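Local coordinates for protein enoyl-CoA hydratase (Thermus thermophilus, PDB 1WZ8) that probably catalyses the hydration of enoyl-CoA thioesters as a hexameric member of the crotonase family, at residues Ile128-Lys133 and Val186-Glu191; Ala110-Ala115 and Glu193-Lys198; Leu22-Arg27 and Val58-Glu63. All coordinates share one frame; numbering follows the deposited sequence.

Contact 1. Residues Ile128-Lys133 and Val186-Glu191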
ATOM      1  N   ILE A 128      20.193  13.332  -6.742  1.00  9.43           N
ATOM      2  CA  ILE A 128      21.553  12.823  -6.769  1.00  9.15           C
ATOM      3  C   ILE A 128      22.397  13.636  -5.802  1.00  9.83           C
ATOM      4  O   ILE A 128      22.400  14.864  -5.851  1.00 11.33           O
ATOM      5  CB  ILE A 128      22.164  12.929  -8.183  1.00 10.51           C
ATOM      6  CG1 ILE A 128      21.376  12.045  -9.156  1.00  9.62           C
ATOM      7  CG2 ILE A 128      23.630  12.505  -8.149  1.00 10.95           C
ATOM      8  CD1 ILE A 128      21.872  12.094 -10.586  1.00 13.57           C
ATOM      9  N   ALA A 129      23.087  12.946  -4.903  1.00  9.74           N
ATOM     10  CA  ALA A 129      23.948  13.621  -3.951  1.00 10.05           C
ATOM     11  C   ALA A 129      25.368  13.180  -4.218  1.00 11.19           C
ATOM     12  O   ALA A 129      25.633  11.993  -4.403  1.00 10.61           O
ATOM     13  CB  ALA A 129      23.552  13.263  -2.519  1.00  8.76           C
ATOM     14  N   VAL A 130      26.275  14.146  -4.270  1.00 12.43           N
ATOM     15  CA  VAL A 130      27.681  13.856  -4.472  1.00 10.28           C
ATOM     16  C   VAL A 130      28.334  14.235  -3.156  1.00 10.84           C
ATOM     17  O   VAL A 130      28.215  15.379  -2.712  1.00 13.24           O
ATOM     18  CB  VAL A 130      28.292  14.718  -5.601  1.00 11.89           C
ATOM     19  CG1 VAL A 130      29.773  14.390  -5.763  1.00 12.98           C
ATOM     20  CG2 VAL A 130      27.550  14.471  -6.906  1.00 11.67           C
ATOM     21  N   VAL A 131      28.998  13.278  -2.517  1.00 10.81           N
ATOM     22  CA  VAL A 131      29.656  13.560  -1.249  1.00  9.80           C
ATOM     23  C   VAL A 131      31.155  13.365  -1.365  1.00 10.29           C
ATOM     24  O   VAL A 131      31.652  12.811  -2.352  1.00  9.64           O
ATOM     25  CB  VAL A 131      29.146  12.635  -0.112  1.00 10.68           C
ATOM     26  CG1 VAL A 131      27.638  12.734   0.003  1.00  9.83           C
ATOM     27  CG2 VAL A 131      29.573  11.188  -0.367  1.00  8.64           C
ATOM     28  N   GLY A 132      31.870  13.840  -0.353  1.00 11.71           N
ATOM     29  CA  GLY A 132      33.308  13.667  -0.333  1.00 13.45           C
ATOM     30  C   GLY A 132      33.574  12.375   0.413  1.00 13.16           C
ATOM     31  O   GLY A 132      32.760  11.955   1.233  1.00 12.60           O
ATOM     32  N   LYS A 133      34.692  11.722   0.126  1.00 15.16           N
ATOM     33  CA  LYS A 133      35.017  10.482   0.815  1.00 14.60           C
ATOM     34  C   LYS A 133      35.039  10.705   2.329  1.00 15.30           C
ATOM     35  O   LYS A 133      34.675   9.815   3.103  1.00 13.31           O
ATOM     36  CB  LYS A 133      36.375   9.963   0.353  1.00 16.66           C
ATOM     37  CG  LYS A 133      36.395   9.564  -1.111  1.00 20.79           C
ATOM     38  CD  LYS A 133      37.711   8.919  -1.503  1.00 22.80           C
ATOM     39  CE  LYS A 133      37.672   8.489  -2.954  1.00 25.09           C
ATOM     40  NZ  LYS A 133      36.490   7.628  -3.213  1.00 28.52           N
ATOM     41  N   VAL A 186      24.055   7.342  -0.967  1.00  9.88           N
ATOM     42  CA  VAL A 186      24.295   8.395  -1.946  1.00 10.05           C
ATOM     43  C   VAL A 186      24.899   7.789  -3.207  1.00 11.07           C
ATOM     44  O   VAL A 186      25.457   6.691  -3.164  1.00 12.37           O
ATOM     45  CB  VAL A 186      25.254   9.472  -1.398  1.00 10.06           C
ATOM     46  CG1 VAL A 186      24.633  10.137  -0.176  1.00  8.13           C
ATOM     47  CG2 VAL A 186      26.603   8.848  -1.045  1.00 10.71           C
ATOM     48  N   ALA A 187      24.810   8.517  -4.316  1.00 11.04           N
ATOM     49  CA  ALA A 187      25.304   8.023  -5.600  1.00 11.21           C
ATOM     50  C   ALA A 187      26.813   8.001  -5.795  1.00 12.93           C
ATOM     51  O   ALA A 187      27.367   7.014  -6.298  1.00 13.17           O
ATOM     52  CB  ALA A 187      24.663   8.819  -6.738  1.00 12.26           C
ATOM     53  N   LEU A 188      27.477   9.086  -5.421  1.00 12.11           N
ATOM     54  CA  LEU A 188      28.915   9.175  -5.615  1.00 12.56           C
ATOM     55  C   LEU A 188      29.658   9.748  -4.432  1.00 13.31           C
ATOM     56  O   LEU A 188      29.140  10.598  -3.712  1.00 13.36           O
ATOM     57  CB  LEU A 188      29.226  10.051  -6.826  1.00 14.88           C
ATOM     58  CG  LEU A 188      28.696   9.664  -8.207  1.00 17.24           C
ATOM     59  CD1 LEU A 188      28.822  10.871  -9.125  1.00 19.06           C
ATOM     60  CD2 LEU A 188      29.466   8.462  -8.762  1.00 17.44           C
ATOM     61  N   ALA A 189      30.885   9.270  -4.246  1.00 12.78           N
ATOM     62  CA  ALA A 189      31.761   9.753  -3.186  1.00 12.98           C
ATOM     63  C   ALA A 189      33.078  10.019  -3.895  1.00 12.14           C
ATOM     64  O   ALA A 189      33.700   9.088  -4.401  1.00 13.79           O
ATOM     65  CB  ALA A 189      31.949   8.694  -2.108  1.00 13.25           C
ATOM     66  N   VAL A 190      33.487  11.284  -3.951  1.00 11.87           N
ATOM     67  CA  VAL A 190      34.732  11.671  -4.619  1.00 11.78           C
ATOM     68  C   VAL A 190      35.698  12.329  -3.638  1.00 13.54           C
ATOM     69  O   VAL A 190      35.374  12.503  -2.464  1.00 13.35           O
ATOM     70  CB  VAL A 190      34.453  12.669  -5.759  1.00 11.84           C
ATOM     71  CG1 VAL A 190      33.525  12.038  -6.794  1.00 13.33           C
ATOM     72  CG2 VAL A 190      33.824  13.940  -5.188  1.00 11.06           C
ATOM     73  N   GLU A 191      36.887  12.696  -4.115  1.00 14.72           N
ATOM     74  CA  GLU A 191      37.850  13.351  -3.237  1.00 16.09           C
ATOM     75  C   GLU A 191      37.164  14.608  -2.727  1.00 16.71           C
ATOM     76  O   GLU A 191      36.522  15.326  -3.493  1.00 16.42           O
ATOM     77  CB  GLU A 191      39.130  13.712  -3.997  1.00 16.75           C
ATOM     78  CG  GLU A 191      39.905  12.514  -4.549  1.00 19.56           C
ATOM     79  CD  GLU A 191      40.345  11.536  -3.469  1.00 22.01           C
ATOM     80  OE1 GLU A 191      40.663  11.983  -2.347  1.00 22.23           O
ATOM     81  OE2 GLU A 191      40.389  10.314  -3.750  1.00 23.10           O
TER
HETATM   82  O   HOH W   1      22.579  10.117  -4.575  1.00  9.20           O
HETATM   83  O   HOH W   2      35.739   8.557  -5.820  1.00 36.53           O

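Contact 2. Residues Ala110-Ala115 and Glu193-Lys198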
ATOM      1  N   ALA A 110      25.579  19.139  -3.646  1.00 13.31           N
ATOM      2  CA  ALA A 110      27.032  19.062  -3.508  1.00 11.65           C
ATOM      3  C   ALA A 110      27.242  19.055  -2.001  1.00 12.20           C
ATOM      4  O   ALA A 110      27.376  20.106  -1.376  1.00 12.24           O
ATOM      5  CB  ALA A 110      27.694  20.285  -4.138  1.00 11.53           C
ATOM      6  N   VAL A 111      27.261  17.860  -1.423  1.00 11.83           N
ATOM      7  CA  VAL A 111      27.391  17.706   0.022  1.00 11.26           C
ATOM      8  C   VAL A 111      28.838  17.759   0.499  1.00 13.33           C
ATOM      9  O   VAL A 111      29.541  16.751   0.517  1.00 13.16           O
ATOM     10  CB  VAL A 111      26.739  16.388   0.466  1.00 12.22           C
ATOM     11  CG1 VAL A 111      26.509  16.394   1.964  1.00 13.89           C
ATOM     12  CG2 VAL A 111      25.421  16.195  -0.285  1.00 11.97           C
ATOM     13  N   GLU A 112      29.258  18.951   0.906  1.00 12.33           N
ATOM     14  CA  GLU A 112      30.617  19.183   1.371  1.00 14.75           C
ATOM     15  C   GLU A 112      30.772  19.130   2.886  1.00 14.83           C
ATOM     16  O   GLU A 112      30.010  19.756   3.619  1.00 13.48           O
ATOM     17  CB  GLU A 112      31.104  20.551   0.882  1.00 15.25           C
ATOM     18  CG  GLU A 112      31.134  20.720  -0.625  1.00 16.72           C
ATOM     19  CD  GLU A 112      31.416  22.153  -1.036  1.00 18.59           C
ATOM     20  OE1 GLU A 112      30.557  23.027  -0.787  1.00 17.44           O
ATOM     21  OE2 GLU A 112      32.500  22.410  -1.603  1.00 19.42           O
ATOM     22  N   LYS A 113      31.766  18.366   3.332  1.00 14.99           N
ATOM     23  CA  LYS A 113      32.122  18.235   4.744  1.00 16.04           C
ATOM     24  C   LYS A 113      31.114  17.722   5.762  1.00 14.57           C
ATOM     25  O   LYS A 113      31.416  16.789   6.503  1.00 13.87           O
ATOM     26  CB  LYS A 113      32.667  19.569   5.262  1.00 16.54           C
ATOM     27  CG  LYS A 113      33.893  20.070   4.522  1.00 19.87           C
ATOM     28  CD  LYS A 113      34.459  21.309   5.190  1.00 20.18           C
ATOM     29  CE  LYS A 113      35.636  21.861   4.399  1.00 24.07           C
ATOM     30  NZ  LYS A 113      35.225  22.214   3.013  1.00 23.51           N
ATOM     31  N   VAL A 114      29.939  18.343   5.832  1.00 14.42           N
ATOM     32  CA  VAL A 114      28.949  17.930   6.814  1.00 13.31           C
ATOM     33  C   VAL A 114      27.496  18.013   6.344  1.00 13.12           C
ATOM     34  O   VAL A 114      27.104  18.946   5.647  1.00 13.15           O
ATOM     35  CB  VAL A 114      29.062  18.785   8.102  1.00 17.05           C
ATOM     36  CG1 VAL A 114      28.132  18.238   9.172  1.00 18.87           C
ATOM     37  CG2 VAL A 114      30.503  18.809   8.606  1.00 20.59           C
ATOM     38  N   ALA A 115      26.711  17.025   6.758  1.00 14.62           N
ATOM     39  CA  ALA A 115      25.286  16.951   6.456  1.00 12.41           C
ATOM     40  C   ALA A 115      24.678  16.220   7.644  1.00 13.36           C
ATOM     41  O   ALA A 115      24.799  15.004   7.761  1.00 11.02           O
ATOM     42  CB  ALA A 115      25.042  16.171   5.162  1.00 13.46           C
ATOM     43  N   GLU A 193      37.886  17.576  -2.202  1.00 20.80           N
ATOM     44  CA  GLU A 193      38.081  18.777  -2.996  1.00 22.44           C
ATOM     45  C   GLU A 193      37.316  18.815  -4.316  1.00 21.28           C
ATOM     46  O   GLU A 193      37.108  19.889  -4.878  1.00 22.26           O
ATOM     47  CB  GLU A 193      39.563  18.958  -3.306  1.00 26.05           C
ATOM     48  CG  GLU A 193      40.220  20.024  -2.489  1.00 32.22           C
ATOM     49  CD  GLU A 193      39.427  21.312  -2.506  1.00 36.47           C
ATOM     50  OE1 GLU A 193      39.075  21.784  -3.607  1.00 39.40           O
ATOM     51  OE2 GLU A 193      39.156  21.858  -1.415  1.00 40.09           O
ATOM     52  N   LYS A 194      36.914  17.645  -4.801  1.00 20.83           N
ATOM     53  CA  LYS A 194      36.215  17.519  -6.073  1.00 19.30           C
ATOM     54  C   LYS A 194      34.695  17.488  -5.976  1.00 17.48           C
ATOM     55  O   LYS A 194      34.015  17.383  -6.999  1.00 16.99           O
ATOM     56  CB  LYS A 194      36.671  16.242  -6.781  1.00 22.56           C
ATOM     57  CG  LYS A 194      38.162  16.156  -7.065  1.00 26.70           C
ATOM     58  CD  LYS A 194      38.543  17.041  -8.231  1.00 31.38           C
ATOM     59  CE  LYS A 194      40.007  16.871  -8.597  1.00 32.32           C
ATOM     60  NZ  LYS A 194      40.349  17.603  -9.850  1.00 35.28           N
ATOM     61  N   VAL A 195      34.157  17.584  -4.764  1.00 15.38           N
ATOM     62  CA  VAL A 195      32.707  17.517  -4.577  1.00 14.31           C
ATOM     63  C   VAL A 195      31.910  18.492  -5.438  1.00 15.15           C
ATOM     64  O   VAL A 195      31.093  18.071  -6.265  1.00 14.57           O
ATOM     65  CB  VAL A 195      32.327  17.716  -3.087  1.00 15.17           C
ATOM     66  CG1 VAL A 195      30.803  17.707  -2.922  1.00 13.74           C
ATOM     67  CG2 VAL A 195      32.958  16.607  -2.244  1.00 15.40           C
ATOM     68  N   TYR A 196      32.129  19.789  -5.250  1.00 14.28           N
ATOM     69  CA  TYR A 196      31.394  20.766  -6.043  1.00 15.46           C
ATOM     70  C   TYR A 196      31.610  20.554  -7.543  1.00 14.57           C
ATOM     71  O   TYR A 196      30.660  20.580  -8.326  1.00 16.49           O
ATOM     72  CB  TYR A 196      31.796  22.195  -5.672  1.00 15.49           C
ATOM     73  CG  TYR A 196      31.099  23.223  -6.534  1.00 15.57           C
ATOM     74  CD1 TYR A 196      29.723  23.418  -6.440  1.00 15.33           C
ATOM     75  CD2 TYR A 196      31.807  23.965  -7.479  1.00 16.62           C
ATOM     76  CE1 TYR A 196      29.066  24.328  -7.271  1.00 17.06           C
ATOM     77  CE2 TYR A 196      31.157  24.877  -8.314  1.00 16.60           C
ATOM     78  CZ  TYR A 196      29.788  25.051  -8.203  1.00 17.14           C
ATOM     79  OH  TYR A 196      29.141  25.946  -9.028  1.00 18.01           O
ATOM     80  N   GLU A 197      32.860  20.346  -7.943  1.00 16.74           N
ATOM     81  CA  GLU A 197      33.178  20.128  -9.352  1.00 16.50           C
ATOM     82  C   GLU A 197      32.387  18.976  -9.971  1.00 16.33           C
ATOM     83  O   GLU A 197      31.830  19.115 -11.063  1.00 14.78           O
ATOM     84  CB  GLU A 197      34.679  19.867  -9.516  1.00 18.94           C
ATOM     85  CG  GLU A 197      35.089  19.386 -10.895  1.00 24.59           C
ATOM     86  CD  GLU A 197      36.591  19.217 -11.026  1.00 28.71           C
ATOM     87  OE1 GLU A 197      37.307  20.237 -10.941  1.00 30.47           O
ATOM     88  OE2 GLU A 197      37.056  18.069 -11.205  1.00 30.07           O
ATOM     89  N   LYS A 198      32.346  17.838  -9.280  1.00 13.80           N
ATOM     90  CA  LYS A 198      31.625  16.669  -9.781  1.00 13.15           C
ATOM     91  C   LYS A 198      30.118  16.904  -9.735  1.00 12.12           C
ATOM     92  O   LYS A 198      29.395  16.507 -10.645  1.00  9.89           O
ATOM     93  CB  LYS A 198      31.974  15.430  -8.948  1.00 14.37           C
ATOM     94  CG  LYS A 198      31.290  14.141  -9.402  1.00 15.38           C
ATOM     95  CD  LYS A 198      31.749  13.718 -10.800  1.00 20.16           C
ATOM     96  CE  LYS A 198      31.117  12.399 -11.226  1.00 20.62           C
ATOM     97  NZ  LYS A 198      31.592  11.949 -12.570  1.00 22.74           N
TER
HETATM   98  O   HOH W   3      34.107  20.770  -3.276  1.00 14.72           O

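Contact 3. Residues Leu22-Arg27 and Val58-Glu63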
ATOM      1  N   LEU A  22      20.281  25.851 -12.351  1.00 13.34           N
ATOM      2  CA  LEU A  22      20.030  26.882 -11.358  1.00 14.26           C
ATOM      3  C   LEU A  22      20.706  26.446 -10.074  1.00 14.83           C
ATOM      4  O   LEU A  22      20.321  25.450  -9.459  1.00 14.67           O
ATOM      5  CB  LEU A  22      18.532  27.067 -11.121  1.00 14.05           C
ATOM      6  CG  LEU A  22      18.202  28.099 -10.035  1.00 17.79           C
ATOM      7  CD1 LEU A  22      18.807  29.447 -10.405  1.00 17.65           C
ATOM      8  CD2 LEU A  22      16.702  28.214  -9.868  1.00 17.60           C
ATOM      9  N   GLU A  23      21.726  27.193  -9.674  1.00 13.95           N
ATOM     10  CA  GLU A  23      22.458  26.865  -8.465  1.00 15.32           C
ATOM     11  C   GLU A  23      21.939  27.675  -7.290  1.00 14.76           C
ATOM     12  O   GLU A  23      21.881  28.901  -7.350  1.00 16.11           O
ATOM     13  CB  GLU A  23      23.943  27.153  -8.662  1.00 15.90           C
ATOM     14  CG  GLU A  23      24.785  26.840  -7.448  1.00 18.78           C
ATOM     15  CD  GLU A  23      26.197  27.346  -7.590  1.00 21.86           C
ATOM     16  OE1 GLU A  23      26.384  28.580  -7.640  1.00 24.30           O
ATOM     17  OE2 GLU A  23      27.118  26.512  -7.653  1.00 25.40           O
ATOM     18  N   ILE A  24      21.552  26.982  -6.226  1.00 14.37           N
ATOM     19  CA  ILE A  24      21.056  27.640  -5.027  1.00 14.88           C
ATOM     20  C   ILE A  24      22.073  27.429  -3.914  1.00 14.57           C
ATOM     21  O   ILE A  24      22.300  26.300  -3.479  1.00 14.29           O
ATOM     22  CB  ILE A  24      19.702  27.056  -4.570  1.00 13.94           C
ATOM     23  CG1 ILE A  24      18.666  27.186  -5.691  1.00 16.02           C
ATOM     24  CG2 ILE A  24      19.216  27.794  -3.324  1.00 15.84           C
ATOM     25  CD1 ILE A  24      17.279  26.689  -5.297  1.00 15.30           C
ATOM     26  N   THR A  25      22.697  28.520  -3.475  1.00 15.67           N
ATOM     27  CA  THR A  25      23.683  28.477  -2.404  1.00 15.74           C
ATOM     28  C   THR A  25      23.025  29.031  -1.148  1.00 16.07           C
ATOM     29  O   THR A  25      22.484  30.135  -1.165  1.00 18.29           O
ATOM     30  CB  THR A  25      24.926  29.350  -2.736  1.00 17.93           C
ATOM     31  OG1 THR A  25      25.569  28.849  -3.916  1.00 19.01           O
ATOM     32  CG2 THR A  25      25.917  29.323  -1.585  1.00 17.81           C
ATOM     33  N   PHE A  26      23.057  28.273  -0.060  1.00 15.39           N
ATOM     34  CA  PHE A  26      22.441  28.747   1.169  1.00 15.19           C
ATOM     35  C   PHE A  26      23.486  29.053   2.224  1.00 16.26           C
ATOM     36  O   PHE A  26      24.528  28.396   2.306  1.00 16.61           O
ATOM     37  CB  PHE A  26      21.410  27.734   1.682  1.00 14.86           C
ATOM     38  CG  PHE A  26      21.962  26.356   1.907  1.00 13.89           C
ATOM     39  CD1 PHE A  26      22.551  26.017   3.118  1.00 12.96           C
ATOM     40  CD2 PHE A  26      21.864  25.387   0.913  1.00 13.42           C
ATOM     41  CE1 PHE A  26      23.033  24.727   3.340  1.00 13.86           C
ATOM     42  CE2 PHE A  26      22.342  24.098   1.122  1.00 13.20           C
ATOM     43  CZ  PHE A  26      22.925  23.765   2.336  1.00 14.11           C
ATOM     44  N   ARG A  27      23.198  30.071   3.024  1.00 16.85           N
ATOM     45  CA  ARG A  27      24.111  30.520   4.063  1.00 18.57           C
ATOM     46  C   ARG A  27      23.413  30.552   5.416  1.00 17.73           C
ATOM     47  O   ARG A  27      22.416  31.248   5.585  1.00 18.46           O
ATOM     48  CB  ARG A  27      24.611  31.920   3.696  1.00 21.23           C
ATOM     49  CG  ARG A  27      25.748  32.468   4.536  1.00 26.25           C
ATOM     50  CD  ARG A  27      26.107  33.863   4.037  1.00 31.47           C
ATOM     51  NE  ARG A  27      27.378  34.348   4.570  1.00 36.55           N
ATOM     52  CZ  ARG A  27      27.618  34.566   5.857  1.00 37.92           C
ATOM     53  NH1 ARG A  27      26.670  34.342   6.758  1.00 39.60           N
ATOM     54  NH2 ARG A  27      28.805  35.010   6.246  1.00 39.59           N
ATOM     55  N   VAL A  58      18.577  21.640 -10.768  1.00 12.29           N
ATOM     56  CA  VAL A  58      18.888  22.477  -9.618  1.00 11.23           C
ATOM     57  C   VAL A  58      20.098  21.905  -8.885  1.00 12.19           C
ATOM     58  O   VAL A  58      20.202  20.693  -8.679  1.00 11.85           O
ATOM     59  CB  VAL A  58      17.690  22.557  -8.648  1.00 12.18           C
ATOM     60  CG1 VAL A  58      18.104  23.238  -7.345  1.00 12.33           C
ATOM     61  CG2 VAL A  58      16.553  23.334  -9.306  1.00 12.14           C
ATOM     62  N   LEU A  59      21.019  22.785  -8.510  1.00 10.68           N
ATOM     63  CA  LEU A  59      22.222  22.380  -7.798  1.00 11.76           C
ATOM     64  C   LEU A  59      22.216  23.059  -6.436  1.00 11.26           C
ATOM     65  O   LEU A  59      22.141  24.281  -6.350  1.00 13.46           O
ATOM     66  CB  LEU A  59      23.471  22.794  -8.584  1.00 12.23           C
ATOM     67  CG  LEU A  59      24.829  22.537  -7.919  1.00 12.46           C
ATOM     68  CD1 LEU A  59      24.968  21.056  -7.580  1.00 14.47           C
ATOM     69  CD2 LEU A  59      25.952  22.986  -8.855  1.00 14.74           C
ATOM     70  N   LEU A  60      22.289  22.261  -5.377  1.00  9.61           N
ATOM     71  CA  LEU A  60      22.284  22.796  -4.022  1.00 10.92           C
ATOM     72  C   LEU A  60      23.678  22.767  -3.423  1.00 11.80           C
ATOM     73  O   LEU A  60      24.390  21.768  -3.537  1.00 10.14           O
ATOM     74  CB  LEU A  60      21.340  21.981  -3.137  1.00 12.27           C
ATOM     75  CG  LEU A  60      19.864  21.985  -3.535  1.00 15.11           C
ATOM     76  CD1 LEU A  60      19.093  21.009  -2.646  1.00 12.62           C
ATOM     77  CD2 LEU A  60      19.302  23.400  -3.411  1.00 15.07           C
ATOM     78  N   ARG A  61      24.066  23.864  -2.783  1.00 11.70           N
ATOM     79  CA  ARG A  61      25.378  23.947  -2.160  1.00 13.61           C
ATOM     80  C   ARG A  61      25.309  24.898  -0.978  1.00 14.43           C
ATOM     81  O   ARG A  61      24.582  25.893  -1.012  1.00 12.31           O
ATOM     82  CB  ARG A  61      26.422  24.459  -3.158  1.00 16.59           C
ATOM     83  CG  ARG A  61      27.848  24.422  -2.623  1.00 18.72           C
ATOM     84  CD  ARG A  61      28.840  25.128  -3.550  1.00 20.60           C
ATOM     85  NE  ARG A  61      30.224  24.805  -3.196  1.00 23.01           N
ATOM     86  CZ  ARG A  61      31.293  25.269  -3.839  1.00 23.08           C
ATOM     87  NH1 ARG A  61      31.146  26.085  -4.875  1.00 25.02           N
ATOM     88  NH2 ARG A  61      32.508  24.912  -3.451  1.00 23.04           N
ATOM     89  N   GLY A  62      26.055  24.579   0.074  1.00 14.44           N
ATOM     90  CA  GLY A  62      26.080  25.438   1.242  1.00 16.49           C
ATOM     91  C   GLY A  62      27.239  26.395   1.071  1.00 18.31           C
ATOM     92  O   GLY A  62      28.231  26.053   0.431  1.00 19.02           O
ATOM     93  N   GLU A  63      27.126  27.594   1.625  1.00 20.07           N
ATOM     94  CA  GLU A  63      28.199  28.571   1.499  1.00 21.90           C
ATOM     95  C   GLU A  63      29.360  28.193   2.412  1.00 21.57           C
ATOM     96  O   GLU A  63      29.177  27.482   3.398  1.00 19.35           O
ATOM     97  CB  GLU A  63      27.690  29.965   1.871  1.00 26.42           C
ATOM     98  CG  GLU A  63      28.638  31.084   1.478  1.00 31.63           C
ATOM     99  CD  GLU A  63      28.914  32.036   2.618  1.00 36.02           C
ATOM    100  OE1 GLU A  63      29.478  31.588   3.639  1.00 38.24           O
ATOM    101  OE2 GLU A  63      28.569  33.229   2.493  1.00 38.75           O
TER
HETATM  102  O   HOH W   4      29.353  27.576  -5.943  1.00 25.61           O

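Contact 1. Residues Ile128-Lys133 and Val186-Glu191
Val131 and Val186 meet tip to tip, with Val131 CG2 3.8 Å from Val186 CG2. In both valines CG2 takes the crowded position between the backbone N and the carbonyl carbon (chi1 -55° in Val131, -62° in Val186), and in Val131 this turn also sets CG2 against Ala189 CB at 3.9 Å. Ala129 CB widens the apolar patch by touching Val186 CG1. Helix 177-183 packs on it, reaching Val186 and Ala189. On the other face, carrying Val130 and Leu188, Val130 CG1 comes within 4.1 Å of Val190 CG2, under helix 195-207.

The backbones pair between these layers. Val131 N reaches Leu188 O over 2.9 Å with an almost straight N-H (179°), and Val131 O accepts from Val190 N. Lys133 N binds Val190 O at 2.8 Å. At the Ala129 end one water accepts from both Ala129 N and Ala187 N, bridging the two segments. At the far end the Lys133 chain bends at its last torsion; NZ makes a weak direct bond to Ala189 O at 3.4 Å, and a water that accepts from NZ and donates to the same carbonyl bridges them again. Lys133 CE passes Glu191 OE2, yet Lys133 NZ stays 4.8 Å from that oxygen.

Tyr167 of a second subunit packs on Ala187 and Leu188. This is a parallel strand pair at the edge of the crotonase-fold sheet, strand 188-190 being outermost within the chain.

Contact 2. Residues Ala110-Ala115 and Glu193-Lys198
Val195 overlaps the chain from Ala110 to Glu112 with one methyl: its CG1 lies 3.8 Å from Val111 O and equally close to Glu112 CG. This is helix-on-sheet packing in the crotonase fold, the first turn of helix 195-207 resting on strand 107-111 and the chain that follows it. The methyl points there because CG1 is anti to the backbone N (chi1 177°), and it also covers Ala110, whose CB is 4.2 Å away from Val195 CG1.

Tyr196 plays a different part. Ala110 CB sits near the plane of its ring, at the edge, 4.4 Å from Tyr196 CD1, while the ring extends past the strand to other partners: its hydroxyl hydrogen-bonds Glu23, and Arg61 makes a cation-pi contact with the ring. Glu112 crosses the tyrosine obliquely, its carboxylate turned 38° from the ring plane. One carboxylate oxygen, OE1, is taken by a salt bridge to Arg61, so the same arginine serves both acid and ring, and probably helps to hold the carboxylate in place.

The other oxygen faces the start of the helix. A carboxylate placed there would probably be stabilised by the amide groups of the first turn, although the link is indirect. A single water makes it, donating to Glu112 OE2 at 2.8 Å and accepting from Tyr196 N at 3.0 Å.

Contact 3. Residues Leu22-Arg27 and Val58-Glu63
Phe26 lays its ring over Gly62, whose CA stands 3.8 Å from the ring centroid, 13° off the normal, in a CH-pi contact. A chi1 of 56° sets the phenylalanine CG between the backbone N and the carbonyl carbon, on the side from which the ring covers Gly62. An alanine here would probably open a gap above Gly62 CA and leave Phe67, packed edge-to-face on the ring, without its aromatic mate.

Further apolar contacts line the same face: Ile24 CB meets Leu60 CD2 at 3.9 Å, and Ile24 CD1 touches Val58 CG1.

The backbone bonds form a parallel ladder. Ile24 N donates to Leu59 O at 2.8 Å, and Glu63 N to Phe26 O closes the far end.

Charged groups occupy other places. Arg27 NE and Glu63 OE2 form a salt bridge at 2.6 Å whose hydrogen bond is weak, the guanidinium and carboxylate planes standing 88° apart. On the Glu23 face, one water joins Glu23 OE2 to Arg61 NH1; the main partners are Tyr196 for Glu23 and Glu112 for Arg61.

In this beta-alpha-beta unit, then, ring and aliphatic groups pack towards helix 36-49, whereas the opposite face combines Leu59 with a polar network.

How the contacts relate
All three contacts reach the same six-stranded sheet. Contact 2 is buried, whereas contacts 1 and 3 are partly buried, and contact 1 alone touches another subunit. Contacts 1 and 3 are parallel strand pairs governed by backbone bonds; the segments of contact 2 share no direct hydrogen bond. Helix 195-207 forms one side of contact 2 and reaches both other contacts, Val195 CG2 lying 3.5 Å from Gly132 CA in contact 1 and Tyr196, Ala199 and Leu200 packing on Leu59 in contact 3. Ala110 N to Leu60 O ties the neighbouring strands of contacts 2 and 3. Contacts 1 and 3, centres about 16 Å apart, do not touch; strand 107-111 lies between their strands in the sheet order.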